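Local coordinates for flagellar brake protein YcgR (PDB 5KEC), which binds the second messenger cyclic di-GMP and, as the regulator MrkH, probably activates transcription of type 3 fimbriae genes linked to biofilm formation, at residues B[31-36]-B[66-71]; B[176-181]-B[217-222]; B[7-12]-B[101-106]. All blocks are in the same frame, centred on the assembly; numbering follows the deposited sequence.

Overall arrangement
The chain folds into two antiparallel sheets, and the three contacts divide between them. Contacts 1 and 3 belong to the N-terminal sheet, in the MrkH-like, YcgR-like domain, with centres about 16 Å apart. Contact 3 joins strands 9-10 and 104-107 and closes a long loop of chain; contact 1, between strands 29-34 and 64-71, is nested inside it. Contact 2 follows later and packs strand 177-193 of the second sheet against helix 214-234. Its centre lies about 25 Å from that of contact 1 and about 27 Å from that of contact 3. Arg-109, Arg-110, Arg-111 and Arg-114, seen to bind c-di-GMP, lie in the linker between the sheets, consistent with a site formed where the two halves meet.

Contact 1: residues B[31-36]-B[66-71]; sequences EIFFNN and RFLLHS
Glu-31 and His-70 meet through their side chains beside an antiparallel strand pair. Glu-31 has CG anti to the backbone N (chi1 -169°) and an extended chain beyond it. The two side chains cross obliquely; the carboxylate and ring planes are 33° apart. NE2 of His-70 donates to OE1 of Glu-31 at 2.8 Å. OE1 lies in the ring plane and is met on its anti side, with the donor somewhat out of the carboxylate plane. The bond is bent, with 139° at the hydrogen. CB of Glu-31 also sits at the edge of the imidazole, 3.4 Å from NE2.

The backbones fix this register. Glu-31 and Leu-68 form a hydrogen-bonded pair: Glu-31 N reaches Leu-68 O at 2.6 Å, and Leu-68 N returns a bond to Glu-31 O. Phe-33 N bonds to Arg-66 O at 3.0 Å. Beyond it, a water links Phe-33 O to Arg-66 N.

Ile-32 and Phe-67 share the other face as a non-hydrogen-bonded pair. They lie side by side and point the same way, with Ile-32 CG2 3.8 Å from Phe-67 CE1. Phe-67 continues into an aromatic cluster with Phe-51, Phe-78 and Phe-98. On the Glu-31 face, the edge of the Phe-33 ring meets Leu-68, with CE2 4.2 Å from CB.

OE2 of Glu-31 bonds to Ser-38 and forms a salt bridge with Arg-110. ND1 of His-70 bonds to Lys-75 NZ, so the imidazole is gripped at both nitrogens, which would fix its rotation. His-70 and Arg-110 are both seen to bind c-di-GMP; the carboxylate links them and probably helps position them in the apo protein.

Contact 2: residues B[176-181]-B[217-222]; sequences GEITID and QRRIEK
Ile-178 of strand 177-193 packs against Arg-219 and Ile-220 of helix 214-234, the C-terminal helix on the antiparallel sheet of the probable PilZ domain. The short segments run at 128° to each other, and their axes come within 10.1 Å.

The tight part centres on Ile-178. CD1 of Ile-178 meets CD1 of Ile-220 at 3.8 Å, with the two side chains crossing at a slant. CD1 of Ile-178 also lies 3.9 Å from CB of Arg-219. Arg-219 and Ile-178 run alongside each other in opposite senses. The arginine chain bends at chi3 (71°), which turns NE off the line of the preceding carbons. One face of the guanidinium lies over Ile-178 CG1, which is 3.5 Å from its plane and offset toward the rim. Phe-211 and Leu-172 add to the buried side: Ile-220 touches Phe-211, and Ile-178 touches Leu-172.

The polar grip of the partly exposed Arg-219 is looser. Both NH1 and NH2 point at Glu-177 O, but the two bonds are weak and bent. The stronger polar partner of NH2 is Tyr-175 O, two residues before the strand. The guanidinium thus binds two backbone carbonyls near the start of the strand.

Gly-176 borders the same group. Its CA lies at the guanidinium edge, in plane, 3.9 Å from Arg-219 NH2.

Contact 3: residues B[7-12]-B[101-106]; sequences GTIKTS and PECLQV
Residues 8-11 run antiparallel to residues 102-106, with Ile-9 opposite Gln-105 in a non-hydrogen-bonded pair and Lys-10 opposite Leu-104 in a hydrogen-bonded one, held by Lys-10 N to Leu-104 O at 2.8 Å, by Leu-104 N back to Lys-10 O, and by Val-106 N to Thr-8 O at 2.7 Å.

Ile-9 and Gln-105 share one face, and their side chains cross. Gln-105 has CG anti to the backbone N (chi1 176°) and an extended chain. CD1 of Ile-9 lies against the chain, 3.6 Å from CB and CG of Gln-105. It also comes within 3.1 Å of Gln-105 OE1, a tight contact and not a bond. The other branch of Ile-9, CG2, lies 3.8 Å from Cys-103 SG. CG2 of Thr-11 meets the same sulfur at 3.8 Å, so SG has a methyl from each of the two residues.

On the other face, CB of Lys-10 packs on CB of Leu-104 at 4.0 Å. The lysine chain bends at chi2 (-68°), which turns CD off the line of the chain. NZ forms a salt bridge with Glu-15 of helix 13-25. NZ also donates to Gly-7 O at 2.7 Å, but Gly-7 is poorly ordered and this bond carries little weight. Leu-104 is buried against Ile-16, Ile-19 and Phe-20 of that helix and against Ile-76 and Phe-78 of strand 74-87.

Near the Thr-11 end, a water donates to both Thr-11 O and Glu-102 O. Ser-12 N-caps helix 13-25, although its bonds to Tyr-14 N and Glu-15 N are weak. The contact adds a short antiparallel strand, followed after two residues by helix 13-25, to the sheet of the MrkH-like, YcgR-like domain.

Contact 1: residues B[31-36]-B[66-71]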
loop_
_atom_site.group_PDB
_atom_site.type_symbol
_atom_site.label_atom_id
_atom_site.label_comp_id
_atom_site.label_asym_id
_atom_site.label_seq_id
_atom_site.Cartn_x
_atom_site.Cartn_y
_atom_site.Cartn_z
ATOM N N GLU B 31 0.800 -9.110 -10.330
ATOM C CA GLU B 31 0.157 -7.825 -10.087
ATOM C C GLU B 31 1.038 -6.933 -9.218
ATOM O O GLU B 31 1.461 -7.335 -8.137
ATOM C CB GLU B 31 -1.206 -8.016 -9.429
ATOM C CG GLU B 31 -2.046 -6.751 -9.395
ATOM C CD GLU B 31 -3.512 -7.028 -9.113
ATOM O OE1 GLU B 31 -3.856 -8.185 -8.788
ATOM O OE2 GLU B 31 -4.324 -6.085 -9.227
ATOM N N ILE B 32 1.304 -5.725 -9.702
ATOM C CA ILE B 32 2.163 -4.771 -9.008
ATOM C C ILE B 32 1.331 -3.597 -8.519
ATOM O O ILE B 32 0.672 -2.928 -9.318
ATOM C CB ILE B 32 3.237 -4.218 -9.962
ATOM C CG1 ILE B 32 3.795 -5.339 -10.845
ATOM C CG2 ILE B 32 4.330 -3.492 -9.184
ATOM C CD1 ILE B 32 4.770 -4.858 -11.911
ATOM N N PHE B 33 1.357 -3.348 -7.212
ATOM C CA PHE B 33 0.617 -2.233 -6.633
ATOM C C PHE B 33 1.558 -1.100 -6.256
ATOM O O PHE B 33 2.604 -1.327 -5.653
ATOM C CB PHE B 33 -0.134 -2.667 -5.369
ATOM C CG PHE B 33 -1.139 -3.750 -5.596
ATOM C CD1 PHE B 33 -2.412 -3.448 -6.053
ATOM C CD2 PHE B 33 -0.821 -5.074 -5.335
ATOM C CE1 PHE B 33 -3.344 -4.449 -6.255
ATOM C CE2 PHE B 33 -1.754 -6.079 -5.537
ATOM C CZ PHE B 33 -3.014 -5.764 -5.998
ATOM N N PHE B 34 1.189 0.121 -6.619
ATOM C CA PHE B 34 1.852 1.302 -6.075
ATOM C C PHE B 34 0.883 2.466 -6.030
ATOM O O PHE B 34 0.255 2.800 -7.035
ATOM C CB PHE B 34 3.119 1.667 -6.859
ATOM C CG PHE B 34 2.986 1.510 -8.345
ATOM C CD1 PHE B 34 2.718 2.602 -9.149
ATOM C CD2 PHE B 34 3.138 0.272 -8.938
ATOM C CE1 PHE B 34 2.599 2.460 -10.512
ATOM C CE2 PHE B 34 3.021 0.124 -10.302
ATOM C CZ PHE B 34 2.751 1.221 -11.090
ATOM N N ASN B 35 0.746 3.059 -4.849
ATOM C CA ASN B 35 -0.145 4.193 -4.661
ATOM C C ASN B 35 -1.587 3.864 -5.054
ATOM O O ASN B 35 -2.256 3.070 -4.396
ATOM C CB ASN B 35 0.372 5.393 -5.459
ATOM C CG ASN B 35 1.842 5.684 -5.190
ATOM O OD1 ASN B 35 2.325 5.506 -4.070
ATOM N ND2 ASN B 35 2.559 6.131 -6.218
ATOM N N ASN B 36 -2.046 4.471 -6.142
ATOM C CA ASN B 36 -3.418 4.324 -6.605
ATOM C C ASN B 36 -3.550 3.205 -7.627
ATOM O O ASN B 36 -4.654 2.755 -7.950
ATOM C CB ASN B 36 -3.857 5.627 -7.267
ATOM C CG ASN B 36 -5.173 6.128 -6.740
ATOM O OD1 ASN B 36 -5.533 5.861 -5.592
ATOM N ND2 ASN B 36 -5.909 6.861 -7.574
ATOM N N ARG B 66 4.377 -3.764 -3.189
ATOM C CA ARG B 66 3.499 -4.918 -3.018
ATOM C C ARG B 66 3.258 -5.662 -4.334
ATOM O O ARG B 66 2.927 -5.053 -5.355
ATOM C CB ARG B 66 2.163 -4.492 -2.402
ATOM C CG ARG B 66 2.069 -4.723 -0.902
ATOM C CD ARG B 66 1.696 -6.167 -0.584
ATOM N NE ARG B 66 0.287 -6.293 -0.221
ATOM C CZ ARG B 66 -0.195 -5.998 0.982
ATOM N NH1 ARG B 66 0.621 -5.557 1.928
ATOM N NH2 ARG B 66 -1.490 -6.139 1.237
ATOM N N PHE B 67 3.429 -6.982 -4.299
ATOM C CA PHE B 67 3.171 -7.821 -5.461
ATOM C C PHE B 67 2.174 -8.923 -5.147
ATOM O O PHE B 67 2.018 -9.334 -3.990
ATOM C CB PHE B 67 4.456 -8.482 -5.954
ATOM C CG PHE B 67 5.469 -7.522 -6.492
ATOM C CD1 PHE B 67 5.601 -7.328 -7.857
ATOM C CD2 PHE B 67 6.305 -6.823 -5.635
ATOM C CE1 PHE B 67 6.546 -6.446 -8.354
ATOM C CE2 PHE B 67 7.240 -5.948 -6.130
ATOM C CZ PHE B 67 7.356 -5.758 -7.491
ATOM N N LEU B 68 1.525 -9.409 -6.201
ATOM C CA LEU B 68 0.672 -10.575 -6.125
ATOM C C LEU B 68 0.930 -11.434 -7.361
ATOM O O LEU B 68 0.708 -10.999 -8.489
ATOM C CB LEU B 68 -0.790 -10.139 -6.072
ATOM C CG LEU B 68 -1.782 -10.970 -5.266
ATOM C CD1 LEU B 68 -1.279 -11.181 -3.848
ATOM C CD2 LEU B 68 -3.134 -10.276 -5.253
ATOM N N LEU B 69 1.429 -12.645 -7.149
ATOM C CA LEU B 69 1.535 -13.614 -8.228
ATOM C C LEU B 69 0.278 -14.454 -8.234
ATOM O O LEU B 69 -0.010 -15.152 -7.260
ATOM C CB LEU B 69 2.756 -14.511 -8.042
ATOM C CG LEU B 69 4.072 -13.983 -8.605
ATOM C CD1 LEU B 69 5.225 -14.834 -8.096
ATOM C CD2 LEU B 69 4.033 -13.966 -10.135
ATOM N N HIS B 70 -0.479 -14.376 -9.325
ATOM C CA HIS B 70 -1.744 -15.088 -9.414
ATOM C C HIS B 70 -1.516 -16.516 -9.897
ATOM O O HIS B 70 -1.874 -16.867 -11.021
ATOM C CB HIS B 70 -2.722 -14.341 -10.329
ATOM C CG HIS B 70 -3.069 -12.966 -9.844
ATOM N ND1 HIS B 70 -4.181 -12.709 -9.068
ATOM C CD2 HIS B 70 -2.452 -11.773 -10.020
ATOM C CE1 HIS B 70 -4.233 -11.420 -8.789
ATOM N NE2 HIS B 70 -3.195 -10.828 -9.355
ATOM N N SER B 71 -0.916 -17.333 -9.034
ATOM C CA SER B 71 -0.586 -18.711 -9.376
ATOM C C SER B 71 -1.802 -19.625 -9.292
ATOM O O SER B 71 -2.834 -19.256 -8.729
ATOM C CB SER B 71 0.515 -19.238 -8.457
ATOM O OG SER B 71 0.781 -20.605 -8.717
HETATM O O HOH W 1 3.055 -1.027 -3.049
#

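Contact 2: residues B[176-181]-B[217-222]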
loop_
_atom_site.group_PDB
_atom_site.type_symbol
_atom_site.label_atom_id
_atom_site.label_comp_id
_atom_site.label_asym_id
_atom_site.label_seq_id
_atom_site.Cartn_x
_atom_site.Cartn_y
_atom_site.Cartn_z
ATOM N N GLY B 176 -7.342 6.171 21.731
ATOM C CA GLY B 176 -6.271 7.066 22.129
ATOM C C GLY B 176 -5.716 7.873 20.968
ATOM O O GLY B 176 -6.416 8.164 19.994
ATOM N N GLU B 177 -4.446 8.236 21.076
ATOM C CA GLU B 177 -3.803 9.046 20.057
ATOM C C GLU B 177 -2.547 8.371 19.550
ATOM O O GLU B 177 -1.893 7.612 20.269
ATOM C CB GLU B 177 -3.501 10.450 20.593
ATOM C CG GLU B 177 -4.755 11.220 20.951
ATOM C CD GLU B 177 -4.499 12.675 21.266
ATOM O OE1 GLU B 177 -3.437 12.988 21.842
ATOM O OE2 GLU B 177 -5.369 13.508 20.937
ATOM N N ILE B 178 -2.222 8.642 18.294
ATOM C CA ILE B 178 -1.029 8.096 17.678
ATOM C C ILE B 178 -0.343 9.173 16.853
ATOM O O ILE B 178 -0.905 9.669 15.875
ATOM C CB ILE B 178 -1.358 6.908 16.757
ATOM C CG1 ILE B 178 -2.092 5.814 17.529
ATOM C CG2 ILE B 178 -0.076 6.353 16.123
ATOM C CD1 ILE B 178 -2.443 4.606 16.687
ATOM N N THR B 179 0.871 9.530 17.246
ATOM C CA THR B 179 1.660 10.500 16.500
ATOM C C THR B 179 2.403 9.777 15.390
ATOM O O THR B 179 3.062 8.770 15.629
ATOM C CB THR B 179 2.659 11.242 17.416
ATOM O OG1 THR B 179 1.931 11.972 18.408
ATOM C CG2 THR B 179 3.508 12.223 16.616
ATOM N N ILE B 180 2.289 10.283 14.172
ATOM C CA ILE B 180 2.836 9.573 13.029
ATOM C C ILE B 180 3.222 10.555 11.940
ATOM O O ILE B 180 2.826 11.718 11.977
ATOM C CB ILE B 180 1.796 8.584 12.469
ATOM C CG1 ILE B 180 2.462 7.554 11.554
ATOM C CG2 ILE B 180 0.657 9.342 11.760
ATOM C CD1 ILE B 180 1.521 6.474 11.087
ATOM N N ASP B 181 4.003 10.086 10.972
ATOM C CA ASP B 181 4.321 10.892 9.800
ATOM C C ASP B 181 3.493 10.420 8.610
ATOM O O ASP B 181 3.347 9.217 8.375
ATOM C CB ASP B 181 5.810 10.817 9.488
ATOM C CG ASP B 181 6.659 11.282 10.645
ATOM O OD1 ASP B 181 6.324 12.330 11.237
ATOM O OD2 ASP B 181 7.641 10.588 10.983
ATOM N N GLN B 217 1.667 0.608 14.496
ATOM C CA GLN B 217 0.994 -0.164 13.458
ATOM C C GLN B 217 0.064 -1.224 14.047
ATOM O O GLN B 217 -1.031 -1.454 13.532
ATOM C CB GLN B 217 2.015 -0.808 12.525
ATOM C CG GLN B 217 1.414 -1.766 11.516
ATOM C CD GLN B 217 2.469 -2.638 10.869
ATOM O OE1 GLN B 217 3.243 -2.177 10.028
ATOM N NE2 GLN B 217 2.519 -3.902 11.271
ATOM N N ARG B 218 0.498 -1.872 15.124
ATOM C CA ARG B 218 -0.338 -2.870 15.783
ATOM C C ARG B 218 -1.614 -2.236 16.314
ATOM O O ARG B 218 -2.696 -2.817 16.209
ATOM C CB ARG B 218 0.412 -3.552 16.926
ATOM C CG ARG B 218 1.275 -4.733 16.494
ATOM C CD ARG B 218 1.632 -5.594 17.701
ATOM N NE ARG B 218 2.376 -6.798 17.340
ATOM C CZ ARG B 218 3.689 -6.937 17.491
ATOM N NH1 ARG B 218 4.410 -5.946 17.996
ATOM N NH2 ARG B 218 4.281 -8.070 17.138
ATOM N N ARG B 219 -1.489 -1.043 16.889
ATOM C CA ARG B 219 -2.666 -0.330 17.361
ATOM C C ARG B 219 -3.609 -0.049 16.197
ATOM O O ARG B 219 -4.823 -0.220 16.317
ATOM C CB ARG B 219 -2.277 0.958 18.082
ATOM C CG ARG B 219 -1.664 0.720 19.454
ATOM C CD ARG B 219 -1.167 2.019 20.061
ATOM N NE ARG B 219 -2.266 2.887 20.472
ATOM C CZ ARG B 219 -2.128 4.175 20.771
ATOM N NH1 ARG B 219 -0.936 4.755 20.688
ATOM N NH2 ARG B 219 -3.188 4.887 21.135
ATOM N N ILE B 220 -3.049 0.375 15.067
ATOM C CA ILE B 220 -3.863 0.624 13.880
ATOM C C ILE B 220 -4.556 -0.655 13.409
ATOM O O ILE B 220 -5.725 -0.637 13.021
ATOM C CB ILE B 220 -3.021 1.203 12.719
ATOM C CG1 ILE B 220 -2.553 2.620 13.048
ATOM C CG2 ILE B 220 -3.822 1.215 11.434
ATOM C CD1 ILE B 220 -3.678 3.597 13.228
ATOM N N GLU B 221 -3.824 -1.765 13.449
ATOM C CA GLU B 221 -4.343 -3.044 12.973
ATOM C C GLU B 221 -5.474 -3.561 13.855
ATOM O O GLU B 221 -6.411 -4.192 13.370
ATOM C CB GLU B 221 -3.207 -4.066 12.851
ATOM C CG GLU B 221 -2.304 -3.798 11.643
ATOM C CD GLU B 221 -0.999 -4.584 11.666
ATOM O OE1 GLU B 221 -0.480 -4.869 12.767
ATOM O OE2 GLU B 221 -0.486 -4.908 10.571
ATOM N N LYS B 222 -5.400 -3.272 15.150
ATOM C CA LYS B 222 -6.463 -3.666 16.066
ATOM C C LYS B 222 -7.732 -2.863 15.820
ATOM O O LYS B 222 -8.836 -3.403 15.861
ATOM C CB LYS B 222 -6.015 -3.515 17.515
ATOM C CG LYS B 222 -4.974 -4.538 17.924
ATOM C CD LYS B 222 -4.671 -4.469 19.413
ATOM C CE LYS B 222 -4.100 -3.118 19.814
ATOM N NZ LYS B 222 -3.722 -3.084 21.256
#

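Contact 3: residues B[7-12]-B[101-106]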
loop_
_atom_site.group_PDB
_atom_site.type_symbol
_atom_site.label_atom_id
_atom_site.label_comp_id
_atom_site.label_asym_id
_atom_site.label_seq_id
_atom_site.Cartn_x
_atom_site.Cartn_y
_atom_site.Cartn_z
ATOM N N GLY B 7 3.519 -25.294 4.057
ATOM C CA GLY B 7 3.410 -23.929 4.538
ATOM C C GLY B 7 2.858 -22.874 3.596
ATOM O O GLY B 7 3.296 -22.768 2.445
ATOM N N THR B 8 1.906 -22.082 4.091
ATOM C CA THR B 8 1.428 -20.928 3.348
ATOM C C THR B 8 2.482 -19.831 3.426
ATOM O O THR B 8 2.403 -18.861 2.691
ATOM C CB THR B 8 0.092 -20.406 3.892
ATOM O OG1 THR B 8 0.246 -20.044 5.271
ATOM C CG2 THR B 8 -1.025 -21.446 3.724
ATOM N N ILE B 9 3.469 -20.000 4.307
ATOM C CA ILE B 9 4.569 -19.046 4.444
ATOM C C ILE B 9 5.871 -19.697 4.003
ATOM O O ILE B 9 6.275 -20.727 4.547
ATOM C CB ILE B 9 4.732 -18.576 5.901
ATOM C CG1 ILE B 9 3.452 -17.913 6.396
ATOM C CG2 ILE B 9 5.902 -17.606 6.035
ATOM C CD1 ILE B 9 3.212 -16.544 5.799
ATOM N N LYS B 10 6.519 -19.104 3.007
ATOM C CA LYS B 10 7.769 -19.636 2.468
ATOM C C LYS B 10 8.931 -18.695 2.782
ATOM O O LYS B 10 8.896 -17.510 2.433
ATOM C CB LYS B 10 7.669 -19.813 0.951
ATOM C CG LYS B 10 6.320 -20.305 0.447
ATOM C CD LYS B 10 6.041 -21.729 0.876
ATOM C CE LYS B 10 4.935 -22.341 0.020
ATOM N NZ LYS B 10 4.718 -23.772 0.356
ATOM N N THR B 11 9.964 -19.226 3.430
ATOM C CA THR B 11 11.147 -18.433 3.765
ATOM C C THR B 11 12.434 -19.060 3.250
ATOM O O THR B 11 13.506 -18.474 3.361
ATOM C CB THR B 11 11.289 -18.229 5.284
ATOM O OG1 THR B 11 11.207 -19.499 5.945
ATOM C CG2 THR B 11 10.191 -17.316 5.804
ATOM N N SER B 12 12.338 -20.260 2.697
ATOM C CA SER B 12 13.517 -20.884 2.118
ATOM C C SER B 12 13.874 -20.189 0.817
ATOM O O SER B 12 13.066 -20.131 -0.113
ATOM C CB SER B 12 13.286 -22.372 1.854
ATOM O OG SER B 12 14.305 -22.879 1.007
ATOM N N PRO B 101 12.011 -11.665 -3.023
ATOM C CA PRO B 101 11.449 -11.539 -1.678
ATOM C C PRO B 101 12.076 -12.586 -0.775
ATOM O O PRO B 101 12.506 -13.638 -1.253
ATOM C CB PRO B 101 9.966 -11.847 -1.894
ATOM C CG PRO B 101 9.945 -12.732 -3.104
ATOM C CD PRO B 101 11.035 -12.207 -3.986
ATOM N N GLU B 102 12.128 -12.299 0.518
ATOM C CA GLU B 102 12.723 -13.217 1.475
ATOM C C GLU B 102 11.605 -13.923 2.215
ATOM O O GLU B 102 11.837 -14.823 3.011
ATOM C CB GLU B 102 13.630 -12.459 2.443
ATOM C CG GLU B 102 14.839 -11.828 1.772
ATOM C CD GLU B 102 15.526 -10.796 2.647
ATOM O OE1 GLU B 102 14.817 -10.009 3.309
ATOM O OE2 GLU B 102 16.775 -10.776 2.674
ATOM N N CYS B 103 10.380 -13.499 1.937
ATOM C CA CYS B 103 9.209 -14.146 2.501
ATOM C C CYS B 103 8.046 -14.112 1.515
ATOM O O CYS B 103 7.768 -13.084 0.898
ATOM C CB CYS B 103 8.807 -13.483 3.819
ATOM S SG CYS B 103 7.772 -14.525 4.871
ATOM N N LEU B 104 7.383 -15.251 1.364
ATOM C CA LEU B 104 6.200 -15.355 0.531
ATOM C C LEU B 104 5.055 -15.841 1.392
ATOM O O LEU B 104 5.245 -16.684 2.270
ATOM C CB LEU B 104 6.413 -16.360 -0.603
ATOM C CG LEU B 104 7.481 -16.062 -1.653
ATOM C CD1 LEU B 104 7.605 -17.231 -2.611
ATOM C CD2 LEU B 104 7.132 -14.789 -2.398
ATOM N N GLN B 105 3.867 -15.309 1.138
ATOM C CA GLN B 105 2.669 -15.821 1.782
ATOM C C GLN B 105 1.618 -16.202 0.744
ATOM O O GLN B 105 1.152 -15.365 -0.026
ATOM C CB GLN B 105 2.109 -14.815 2.783
ATOM C CG GLN B 105 0.809 -15.260 3.422
ATOM C CD GLN B 105 0.439 -14.417 4.621
ATOM O OE1 GLN B 105 1.283 -14.121 5.466
ATOM N NE2 GLN B 105 -0.824 -14.018 4.700
ATOM N N VAL B 106 1.261 -17.480 0.721
ATOM C CA VAL B 106 0.241 -17.959 -0.187
ATOM C C VAL B 106 -1.125 -17.720 0.431
ATOM O O VAL B 106 -1.465 -18.306 1.458
ATOM C CB VAL B 106 0.410 -19.451 -0.493
ATOM C CG1 VAL B 106 -0.653 -19.911 -1.482
ATOM C CG2 VAL B 106 1.800 -19.718 -1.041
HETATM O O HOH W 2 14.343 -15.827 3.387
#